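Side-chain contacts in protein-S-isoprenylcysteine O-methyltransferase (Tribolium castaneum, PDB 5V7P), which catalyses methylation of the C-terminal carboxylate of isoprenylated cysteine residues in proteins, with S-adenosyl-L-methionine as the methyl donor: residues Phe21-Cys24 with Met25-Tyr29; Phe52-Phe56 with Tyr57-Ala61; Trp139-Phe142 with Phe143-Tyr147. All blocks are in the same frame, centred on the assembly; numbering follows the deposited sequence.

Contact 1 of 3, residues Phe21-Cys24 with Met25-Tyr29. With UND (undecane), chain E; MPG ([(Z)-octadec-9-enyl] (2R)-2,3-bis(oxidanyl)propanoate), chain Z.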
loop_
_atom_site.group_PDB
_atom_site.type_symbol
_atom_site.label_atom_id
_atom_site.label_comp_id
_atom_site.label_asym_id
_atom_site.label_seq_id
_atom_site.Cartn_x
_atom_site.Cartn_y
_atom_site.Cartn_z
ATOM N N PHE A 21 -22.473 13.192 9.035
ATOM C CA PHE A 21 -23.165 14.104 8.131
ATOM C C PHE A 21 -24.265 14.859 8.863
ATOM O O PHE A 21 -24.430 16.071 8.677
ATOM C CB PHE A 21 -23.744 13.333 6.943
ATOM C CG PHE A 21 -24.654 14.157 6.076
ATOM C CD1 PHE A 21 -24.136 15.103 5.206
ATOM C CD2 PHE A 21 -26.026 13.985 6.129
ATOM C CE1 PHE A 21 -24.972 15.862 4.408
ATOM C CE2 PHE A 21 -26.865 14.740 5.333
ATOM C CZ PHE A 21 -26.337 15.680 4.471
ATOM N N VAL A 22 -25.024 14.160 9.709
ATOM C CA VAL A 22 -26.058 14.820 10.500
ATOM C C VAL A 22 -25.429 15.799 11.484
ATOM O O VAL A 22 -25.925 16.917 11.671
ATOM C CB VAL A 22 -26.927 13.770 11.218
ATOM C CG1 VAL A 22 -27.917 14.433 12.175
ATOM C CG2 VAL A 22 -27.672 12.916 10.201
ATOM N N ILE A 23 -24.330 15.398 12.126
ATOM C CA ILE A 23 -23.680 16.262 13.109
ATOM C C ILE A 23 -23.208 17.552 12.451
ATOM O O ILE A 23 -23.444 18.655 12.960
ATOM C CB ILE A 23 -22.516 15.518 13.791
ATOM C CG1 ILE A 23 -23.045 14.304 14.561
ATOM C CG2 ILE A 23 -21.753 16.453 14.733
ATOM C CD1 ILE A 23 -21.964 13.378 15.073
ATOM N N CYS A 24 -22.529 17.435 11.308
ATOM C CA CYS A 24 -22.010 18.621 10.635
ATOM C C CYS A 24 -23.139 19.491 10.097
ATOM O O CYS A 24 -23.057 20.723 10.154
ATOM C CB CYS A 24 -21.059 18.211 9.512
ATOM S SG CYS A 24 -19.551 17.396 10.096
ATOM N N MET A 25 -24.200 18.874 9.568
ATOM C CA MET A 25 -25.364 19.647 9.145
ATOM C C MET A 25 -25.932 20.448 10.308
ATOM O O MET A 25 -26.262 21.631 10.158
ATOM C CB MET A 25 -26.434 18.720 8.566
ATOM C CG MET A 25 -26.111 18.166 7.183
ATOM S SD MET A 25 -26.080 19.423 5.887
ATOM C CE MET A 25 -27.784 19.970 5.877
ATOM N N PHE A 26 -26.053 19.819 11.479
ATOM C CA PHE A 26 -26.559 20.522 12.654
ATOM C C PHE A 26 -25.633 21.664 13.049
ATOM O O PHE A 26 -26.086 22.777 13.337
ATOM C CB PHE A 26 -26.723 19.545 13.823
ATOM C CG PHE A 26 -28.051 18.833 13.858
ATOM C CD1 PHE A 26 -29.234 19.514 13.623
ATOM C CD2 PHE A 26 -28.113 17.479 14.148
ATOM C CE1 PHE A 26 -30.449 18.858 13.666
ATOM C CE2 PHE A 26 -29.326 16.817 14.191
ATOM C CZ PHE A 26 -30.494 17.509 13.950
ATOM N N ASN A 27 -24.324 21.405 13.072
ATOM C CA ASN A 27 -23.376 22.431 13.491
ATOM C C ASN A 27 -23.337 23.600 12.518
ATOM O O ASN A 27 -23.033 24.729 12.921
ATOM C CB ASN A 27 -21.983 21.823 13.639
ATOM C CG ASN A 27 -21.869 20.917 14.846
ATOM O OD1 ASN A 27 -22.861 20.629 15.518
ATOM N ND2 ASN A 27 -20.655 20.459 15.128
ATOM N N HIS A 28 -23.638 23.358 11.243
ATOM C CA HIS A 28 -23.592 24.429 10.257
ATOM C C HIS A 28 -24.814 25.331 10.362
ATOM O O HIS A 28 -24.689 26.561 10.380
ATOM C CB HIS A 28 -23.483 23.840 8.851
ATOM C CG HIS A 28 -23.566 24.865 7.763
ATOM N ND1 HIS A 28 -22.687 25.922 7.670
ATOM C CD2 HIS A 28 -24.429 24.998 6.728
ATOM C CE1 HIS A 28 -23.002 26.661 6.621
ATOM N NE2 HIS A 28 -24.054 26.122 6.032
ATOM N N TYR A 29 -26.006 24.737 10.437
ATOM C CA TYR A 29 -27.233 25.522 10.477
ATOM C C TYR A 29 -27.383 26.311 11.775
ATOM O O TYR A 29 -28.125 27.299 11.797
ATOM C CB TYR A 29 -28.438 24.599 10.262
ATOM C CG TYR A 29 -29.762 25.193 10.690
ATOM C CD1 TYR A 29 -30.463 26.059 9.859
ATOM C CD2 TYR A 29 -30.315 24.884 11.926
ATOM C CE1 TYR A 29 -31.675 26.602 10.249
ATOM C CE2 TYR A 29 -31.524 25.422 12.324
ATOM C CZ TYR A 29 -32.199 26.279 11.482
ATOM O OH TYR A 29 -33.405 26.816 11.877
HETATM C C1 UND E . -21.202 16.312 3.299
HETATM C C2 UND E . -20.948 17.096 4.586
HETATM C C3 UND E . -21.988 18.203 4.723
HETATM C C4 UND E . -21.633 19.095 5.911
HETATM C C5 UND E . -22.542 20.323 5.916
HETATM C C6 UND E . -21.974 21.392 4.986
HETATM C C7 UND E . -23.040 22.450 4.710
HETATM C C8 UND E . -22.375 23.716 4.177
HETATM C C9 UND E . -23.059 24.160 2.884
HETATM C C10 UND E . -22.508 25.523 2.467
HETATM C C11 UND E . -22.747 25.743 0.976
HETATM C C2 MPG Z . -26.869 14.250 16.863
HETATM C C3 MPG Z . -26.337 13.544 15.617
HETATM C C4 MPG Z . -26.163 12.057 15.912
HETATM C C5 MPG Z . -27.532 11.380 15.894
HETATM C C6 MPG Z . -27.369 9.897 15.573
HETATM C C7 MPG Z . -28.347 9.512 14.465
HETATM C C8 MPG Z . -27.896 10.138 13.146
HETATM C C9 MPG Z . -28.917 9.812 12.058
HETATM C C10 MPG Z . -28.911 8.633 11.470
HETATM C C11 MPG Z . -27.883 7.578 11.870
HETATM O O1 MPG Z . -26.507 16.607 16.845
HETATM C C1 MPG Z . -25.930 15.394 17.234
HETATM C CXD MPG Z . -25.464 17.839 18.796
HETATM O O2 MPG Z . -25.905 18.647 19.850
HETATM C C21 MPG Z . -24.382 18.579 18.013
HETATM O O3 MPG Z . -24.500 18.293 16.647
HETATM O O4 MPG Z . -27.692 18.063 18.067
HETATM C CX3 MPG Z . -26.650 17.526 17.888
#
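On the last turns of the membrane-spanning helix 4-29, Phe21 and Met25 form an i to i+4 Met-aromatic pair. With its CG beside the backbone N (chi1 -74°), the methionine lays that carbon over one face of the phenyl ring, 3.8 Å from the centroid of the Phe21 ring and 17° off its normal. The bend at chi2 then sets Met25 SD obliquely to the same ring, 4.6 Å from the Phe21 centroid, where it also touches the undecane, whose C5 lies 3.7 Å from SD. The alkane also meets the edge of the Phe21 ring and passes over a face of His28. With an alanine at Phe21 the methionine thioether is likely to lose its aromatic platform and be freer to turn, and the undecane to lose one wall. Asn27 OD1 accepts a 3.1 Å hydrogen bond from O3 of the glycerate lipid, while its ND2 is bonded to Asn38 of helix 35-56, so one amide joins helix, neighbour and lipid. Backbone bonds from Met25 N to Phe21 O and onward keep these side chains one turn apart, the i to i+4 spacing of a transmembrane alpha-helix with lipid-like chains along its flanks.

Contact 2 of 3, residues Phe52-Phe56 with Tyr57-Ala61; sequences FLKFF and YNEFA. With MPG ([(Z)-octadec-9-enyl] (2R)-2,3-bis(oxidanyl)propanoate), chain T.
Leu53 and Tyr57 both turn CG away from their carbonyl carbons (chi1 -70° and -71°), which sets the two side chains side by side and pointing the same way. Leu53 CD2 thereby comes to the tyrosine ring at its edge, in the ring plane, 3.7 Å from Tyr57 CE2. Beyond the leucine, the phenol oxygen reaches the lipid tail: Tyr57 OH is 3.1 Å from C10 of the bound glycerate ester, and Phe56 CD2 lies 3.6 Å from C8 of the same chain. The ester is also hydrogen-bonded to Lys7, and Ile8, Gln11 and Ser12 of helix 4-29 touch the tyrosine, so the Tyr57 ring is wedged between neighbouring helices and lipid. Tyr57 N gives Leu53 O a weak bond, bent to 124° at the hydrogen, where the chain leaves helical geometry.

Across the turn, Lys54 bends at chi2 and chi4 and Glu59 at chi2 to bring their charged ends together. Lys54 NZ meets Glu59 OE2 in a 3.2 Å salt bridge, approaching from above the carboxylate plane. The ammonium group has a second partner in the ring of Phe62, a cation-pi contact. Just before Glu59, Asn58 OD1 accepts from Ala61 N at 3.1 Å, the amide lying above the carbonyl plane, and so caps the first turn of helix 59-84. A break from helical geometry at Tyr57 followed by an N-cap asparagine, the turn spanned by a lysine-glutamate salt bridge, makes this a tight interhelical turn between two membrane helices, assigned to the cytoplasmic side.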
loop_
_atom_site.group_PDB
_atom_site.type_symbol
_atom_site.label_atom_id
_atom_site.label_comp_id
_atom_site.label_asym_id
_atom_site.label_seq_id
_atom_site.Cartn_x
_atom_site.Cartn_y
_atom_site.Cartn_z
ATOM N N PHE A 52 -20.276 1.501 20.486
ATOM C CA PHE A 52 -21.407 0.785 19.904
ATOM C C PHE A 52 -20.932 -0.307 18.953
ATOM O O PHE A 52 -21.542 -1.379 18.876
ATOM C CB PHE A 52 -22.337 1.758 19.179
ATOM C CG PHE A 52 -23.401 2.353 20.061
ATOM C CD1 PHE A 52 -24.479 1.588 20.478
ATOM C CD2 PHE A 52 -23.331 3.677 20.465
ATOM C CE1 PHE A 52 -25.462 2.130 21.285
ATOM C CE2 PHE A 52 -24.312 4.223 21.273
ATOM C CZ PHE A 52 -25.379 3.449 21.682
ATOM N N LEU A 53 -19.842 -0.055 18.223
ATOM C CA LEU A 53 -19.322 -1.063 17.306
ATOM C C LEU A 53 -18.656 -2.205 18.061
ATOM O O LEU A 53 -18.846 -3.377 17.717
ATOM C CB LEU A 53 -18.341 -0.425 16.322
ATOM C CG LEU A 53 -18.922 0.520 15.265
ATOM C CD1 LEU A 53 -17.806 1.080 14.395
ATOM C CD2 LEU A 53 -19.961 -0.175 14.399
ATOM N N LYS A 54 -17.872 -1.884 19.091
ATOM C CA LYS A 54 -17.225 -2.932 19.872
ATOM C C LYS A 54 -18.250 -3.843 20.531
ATOM O O LYS A 54 -17.958 -5.014 20.803
ATOM C CB LYS A 54 -16.309 -2.313 20.927
ATOM C CG LYS A 54 -15.465 -3.334 21.675
ATOM C CD LYS A 54 -13.972 -3.101 21.478
ATOM C CE LYS A 54 -13.174 -4.379 21.708
ATOM N NZ LYS A 54 -13.014 -5.176 20.456
ATOM N N PHE A 55 -19.454 -3.332 20.786
ATOM C CA PHE A 55 -20.488 -4.137 21.422
ATOM C C PHE A 55 -21.157 -5.081 20.429
ATOM O O PHE A 55 -21.505 -6.211 20.785
ATOM C CB PHE A 55 -21.528 -3.223 22.072
ATOM C CG PHE A 55 -22.658 -3.960 22.725
ATOM C CD1 PHE A 55 -22.486 -4.563 23.959
ATOM C CD2 PHE A 55 -23.896 -4.044 22.108
ATOM C CE1 PHE A 55 -23.524 -5.242 24.564
ATOM C CE2 PHE A 55 -24.939 -4.721 22.708
ATOM C CZ PHE A 55 -24.754 -5.320 23.939
ATOM N N PHE A 56 -21.339 -4.640 19.185
ATOM C CA PHE A 56 -22.059 -5.421 18.187
ATOM C C PHE A 56 -21.164 -6.309 17.335
ATOM O O PHE A 56 -21.684 -7.103 16.544
ATOM C CB PHE A 56 -22.849 -4.484 17.260
ATOM C CG PHE A 56 -24.097 -3.913 17.875
ATOM C CD1 PHE A 56 -24.794 -4.604 18.853
ATOM C CD2 PHE A 56 -24.581 -2.684 17.460
ATOM C CE1 PHE A 56 -25.939 -4.080 19.405
ATOM C CE2 PHE A 56 -25.729 -2.156 18.013
ATOM C CZ PHE A 56 -26.405 -2.858 18.988
ATOM N N TYR A 57 -19.849 -6.203 17.469
ATOM C CA TYR A 57 -18.932 -6.966 16.642
ATOM C C TYR A 57 -17.920 -7.686 17.515
ATOM O O TYR A 57 -17.555 -7.212 18.595
ATOM C CB TYR A 57 -18.197 -6.066 15.641
ATOM C CG TYR A 57 -19.080 -5.544 14.535
ATOM C CD1 TYR A 57 -19.693 -6.413 13.649
ATOM C CD2 TYR A 57 -19.292 -4.180 14.368
ATOM C CE1 TYR A 57 -20.496 -5.951 12.639
ATOM C CE2 TYR A 57 -20.097 -3.706 13.353
ATOM C CZ TYR A 57 -20.695 -4.598 12.489
ATOM O OH TYR A 57 -21.498 -4.143 11.470
ATOM N N ASN A 58 -17.477 -8.845 17.038
ATOM C CA ASN A 58 -16.384 -9.553 17.679
ATOM C C ASN A 58 -15.060 -8.917 17.259
ATOM O O ASN A 58 -15.021 -7.915 16.539
ATOM C CB ASN A 58 -16.443 -11.043 17.342
ATOM C CG ASN A 58 -16.190 -11.328 15.874
ATOM O OD1 ASN A 58 -16.261 -10.436 15.031
ATOM N ND2 ASN A 58 -15.907 -12.587 15.561
ATOM N N GLU A 59 -13.954 -9.504 17.718
ATOM C CA GLU A 59 -12.644 -8.906 17.480
ATOM C C GLU A 59 -12.367 -8.749 15.989
ATOM O O GLU A 59 -11.981 -7.668 15.527
ATOM C CB GLU A 59 -11.557 -9.749 18.148
ATOM C CG GLU A 59 -11.572 -9.680 19.668
ATOM C CD GLU A 59 -11.175 -8.314 20.196
ATOM O OE1 GLU A 59 -10.442 -7.590 19.490
ATOM O OE2 GLU A 59 -11.600 -7.962 21.318
ATOM N N PHE A 60 -12.566 -9.818 15.216
ATOM C CA PHE A 60 -12.255 -9.767 13.790
ATOM C C PHE A 60 -13.094 -8.713 13.078
ATOM O O PHE A 60 -12.563 -7.879 12.336
ATOM C CB PHE A 60 -12.473 -11.141 13.154
ATOM C CG PHE A 60 -12.507 -11.113 11.651
ATOM C CD1 PHE A 60 -11.331 -11.091 10.918
ATOM C CD2 PHE A 60 -13.715 -11.107 10.972
ATOM C CE1 PHE A 60 -11.360 -11.063 9.535
ATOM C CE2 PHE A 60 -13.749 -11.078 9.589
ATOM C CZ PHE A 60 -12.570 -11.057 8.870
ATOM N N ALA A 61 -14.412 -8.737 13.290
ATOM C CA ALA A 61 -15.296 -7.822 12.574
ATOM C C ALA A 61 -15.105 -6.383 13.040
ATOM O O ALA A 61 -15.179 -5.450 12.232
ATOM C CB ALA A 61 -16.752 -8.251 12.752
HETATM C C2 MPG T . -24.741 -7.756 9.132
HETATM C C3 MPG T . -24.583 -8.196 10.588
HETATM C C4 MPG T . -25.464 -7.370 11.524
HETATM C C5 MPG T . -25.027 -5.906 11.493
HETATM C C6 MPG T . -24.885 -5.347 12.906
HETATM C C7 MPG T . -25.280 -3.869 12.904
HETATM C C8 MPG T . -24.401 -3.058 13.860
HETATM C C9 MPG T . -23.974 -1.735 13.229
HETATM C C10 MPG T . -23.337 -1.722 12.076
HETATM C C11 MPG T . -22.903 -0.405 11.438
HETATM C C12 MPG T . -24.118 0.461 11.114
HETATM C C13 MPG T . -23.908 1.858 11.695
HETATM O O1 MPG T . -24.136 -8.831 7.081
HETATM C C1 MPG T . -23.625 -8.391 8.307
HETATM C CXD MPG T . -24.565 -11.210 6.340
HETATM O O2 MPG T . -23.886 -12.425 6.489
HETATM C C21 MPG T . -25.064 -11.081 4.904
HETATM O O3 MPG T . -25.960 -10.007 4.813
HETATM O O4 MPG T . -22.445 -10.203 6.549
HETATM C CX3 MPG T . -23.616 -10.058 6.656
#

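Contact 3 of 3, residues Trp139-Phe142 with Phe143-Tyr147. With D10 (decane), chain J; D10 (decane), chain I.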
loop_
_atom_site.group_PDB
_atom_site.type_symbol
_atom_site.label_atom_id
_atom_site.label_comp_id
_atom_site.label_asym_id
_atom_site.label_seq_id
_atom_site.Cartn_x
_atom_site.Cartn_y
_atom_site.Cartn_z
ATOM N N TRP A 139 1.324 17.472 5.647
ATOM C CA TRP A 139 0.395 18.250 6.458
ATOM C C TRP A 139 1.068 19.498 7.012
ATOM O O TRP A 139 0.472 20.580 7.016
ATOM C CB TRP A 139 -0.153 17.400 7.605
ATOM C CG TRP A 139 -0.815 16.132 7.180
ATOM C CD1 TRP A 139 -1.222 15.793 5.922
ATOM C CD2 TRP A 139 -1.143 15.021 8.022
ATOM N NE1 TRP A 139 -1.785 14.539 5.930
ATOM C CE2 TRP A 139 -1.747 14.044 7.207
ATOM C CE3 TRP A 139 -0.984 14.758 9.385
ATOM C CZ2 TRP A 139 -2.194 12.824 7.711
ATOM C CZ3 TRP A 139 -1.427 13.548 9.884
ATOM C CH2 TRP A 139 -2.025 12.596 9.048
ATOM N N VAL A 140 2.308 19.367 7.491
ATOM C CA VAL A 140 2.983 20.514 8.085
ATOM C C VAL A 140 3.337 21.534 7.010
ATOM O O VAL A 140 3.222 22.746 7.227
ATOM C CB VAL A 140 4.226 20.067 8.881
ATOM C CG1 VAL A 140 3.859 18.970 9.876
ATOM C CG2 VAL A 140 5.339 19.604 7.956
ATOM N N GLU A 141 3.759 21.068 5.833
ATOM C CA GLU A 141 4.036 21.996 4.742
ATOM C C GLU A 141 2.801 22.821 4.418
ATOM O O GLU A 141 2.871 24.052 4.313
ATOM C CB GLU A 141 4.513 21.250 3.495
ATOM C CG GLU A 141 4.798 22.194 2.326
ATOM C CD GLU A 141 5.192 21.490 1.048
ATOM O OE1 GLU A 141 5.387 20.259 1.072
ATOM O OE2 GLU A 141 5.302 22.177 0.013
ATOM N N PHE A 142 1.655 22.158 4.252
ATOM C CA PHE A 142 0.431 22.875 3.918
ATOM C C PHE A 142 0.145 23.971 4.936
ATOM O O PHE A 142 -0.024 25.141 4.574
ATOM C CB PHE A 142 -0.746 21.902 3.834
ATOM C CG PHE A 142 -2.061 22.572 3.535
ATOM C CD1 PHE A 142 -2.456 22.797 2.227
ATOM C CD2 PHE A 142 -2.895 22.984 4.562
ATOM C CE1 PHE A 142 -3.659 23.419 1.947
ATOM C CE2 PHE A 142 -4.099 23.606 4.288
ATOM C CZ PHE A 142 -4.482 23.823 2.979
ATOM N N PHE A 143 0.111 23.615 6.222
ATOM C CA PHE A 143 -0.317 24.565 7.242
ATOM C C PHE A 143 0.742 25.621 7.537
ATOM O O PHE A 143 0.394 26.756 7.874
ATOM C CB PHE A 143 -0.706 23.819 8.518
ATOM C CG PHE A 143 -2.010 23.089 8.401
ATOM C CD1 PHE A 143 -3.207 23.785 8.416
ATOM C CD2 PHE A 143 -2.042 21.714 8.251
ATOM C CE1 PHE A 143 -4.410 23.122 8.295
ATOM C CE2 PHE A 143 -3.241 21.045 8.131
ATOM C CZ PHE A 143 -4.429 21.750 8.151
ATOM N N ILE A 144 2.026 25.280 7.419
ATOM C CA ILE A 144 3.063 26.305 7.496
ATOM C C ILE A 144 2.967 27.234 6.293
ATOM O O ILE A 144 3.034 28.462 6.427
ATOM C CB ILE A 144 4.458 25.658 7.607
ATOM C CG1 ILE A 144 4.616 24.994 8.979
ATOM C CG2 ILE A 144 5.564 26.699 7.385
ATOM C CD1 ILE A 144 5.949 24.285 9.194
ATOM N N GLU A 145 2.799 26.662 5.098
ATOM C CA GLU A 145 2.690 27.480 3.894
ATOM C C GLU A 145 1.387 28.268 3.874
ATOM O O GLU A 145 1.352 29.402 3.382
ATOM C CB GLU A 145 2.797 26.603 2.649
ATOM C CG GLU A 145 4.208 26.128 2.347
ATOM C CD GLU A 145 4.259 25.168 1.178
ATOM O OE1 GLU A 145 3.185 24.712 0.735
ATOM O OE2 GLU A 145 5.373 24.868 0.702
ATOM N N THR A 146 0.303 27.683 4.389
ATOM C CA THR A 146 -0.967 28.396 4.411
ATOM C C THR A 146 -0.963 29.523 5.435
ATOM O O THR A 146 -1.726 30.484 5.289
ATOM C CB THR A 146 -2.121 27.423 4.683
ATOM O OG1 THR A 146 -3.281 27.850 3.959
ATOM C CG2 THR A 146 -2.464 27.337 6.174
ATOM N N TYR A 147 -0.112 29.431 6.459
ATOM C CA TYR A 147 0.008 30.509 7.432
ATOM C C TYR A 147 0.793 31.682 6.855
ATOM O O TYR A 147 0.372 32.838 6.974
ATOM C CB TYR A 147 0.672 29.984 8.706
ATOM C CG TYR A 147 0.889 31.033 9.773
ATOM C CD1 TYR A 147 -0.168 31.498 10.544
ATOM C CD2 TYR A 147 2.154 31.552 10.016
ATOM C CE1 TYR A 147 0.028 32.453 11.523
ATOM C CE2 TYR A 147 2.360 32.508 10.992
ATOM C CZ TYR A 147 1.294 32.954 11.743
ATOM O OH TYR A 147 1.496 33.908 12.715
HETATM C C1 D10 J . -4.928 16.491 9.902
HETATM C C2 D10 J . -5.274 15.003 9.870
HETATM C C3 D10 J . -5.458 14.535 8.428
HETATM C C4 D10 J . -5.764 13.038 8.430
HETATM C C5 D10 J . -5.924 12.530 7.000
HETATM C C6 D10 J . -6.118 11.014 7.034
HETATM C C7 D10 J . -6.358 10.490 5.621
HETATM C C8 D10 J . -6.169 8.973 5.600
HETATM C C9 D10 J . -7.275 8.307 6.415
HETATM C C3 D10 I . -0.610 15.129 13.570
HETATM C C4 D10 I . 0.244 16.361 13.276
HETATM C C5 D10 I . -0.500 17.292 12.320
HETATM C C6 D10 I . 0.359 18.522 12.035
HETATM C C7 D10 I . -0.387 19.462 11.091
HETATM C C8 D10 I . 0.374 20.781 10.979
#
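Phe142, Phe143 and Glu141 carry this stretch of helix 129-148, the two rings and the carboxylate leaving the helix in different directions. Phe142 and Phe143 are consecutive, yet they adopt different first torsions: CG of Phe142 is anti to its nitrogen (chi1 178°), whereas Phe143 keeps its ring beside its own nitrogen (chi1 -73°). The result is a T-shaped stack in which the edge of Phe142 points at the face of Phe143, centroids 5.1 Å apart and planes at 84°. The touching atom is Phe142 CD2, 3.8 Å above the centre of the Phe143 ring. The edge of Phe143 in turn faces the backbone, with CD2 3.0 Å from Trp139 O, and that same carbonyl takes the Phe143 N-H. Phe92 meets both rings, and also Trp139, whose indole has a decane over one face and whose NE1 is bonded to Tyr95.

Elsewhere on the helix, Glu141 and Glu145 lie one turn apart, their carboxylates crossing with planes nearly perpendicular. Glu141 OE2 stands 2.8 Å from Glu145 OE2. Both acids have partners beyond the helix: Glu141 OE2 accepts from Leu230 N, and Glu145 OE1 forms a salt bridge with Lys153. A third polar group, Thr146 OG1, is hydrogen-bonded to Asn88. With outside donors reaching both side chains, the geometry does not single out either acid as the protonated one, but two buried acid oxygens this close imply that one of the two groups probably holds a proton and donates it.

Contact 3 is the buried one, contact 1 is partly buried, and contact 2 sits at the surface, where helices 35-56 and 59-84 meet in a turn. Contacts 1 and 3 each stay within a single helix, contact 1 resting on an i to i+4 pair and contact 3 on an i to i+4 acid pair and a stack of consecutive rings, whereas contact 2 joins two helices. None touches another: the centres of contacts 1 and 2 lie about 27 Å apart, those of contacts 2 and 3 about 37 Å. Their chemistry follows their place. Sulfur, rings and alkyl chains meet lipid at 21-29; a salt bridge and an N-cap secure the turn at 52-61; and at 139-147 stacked rings accompany a close, buried pair of acids.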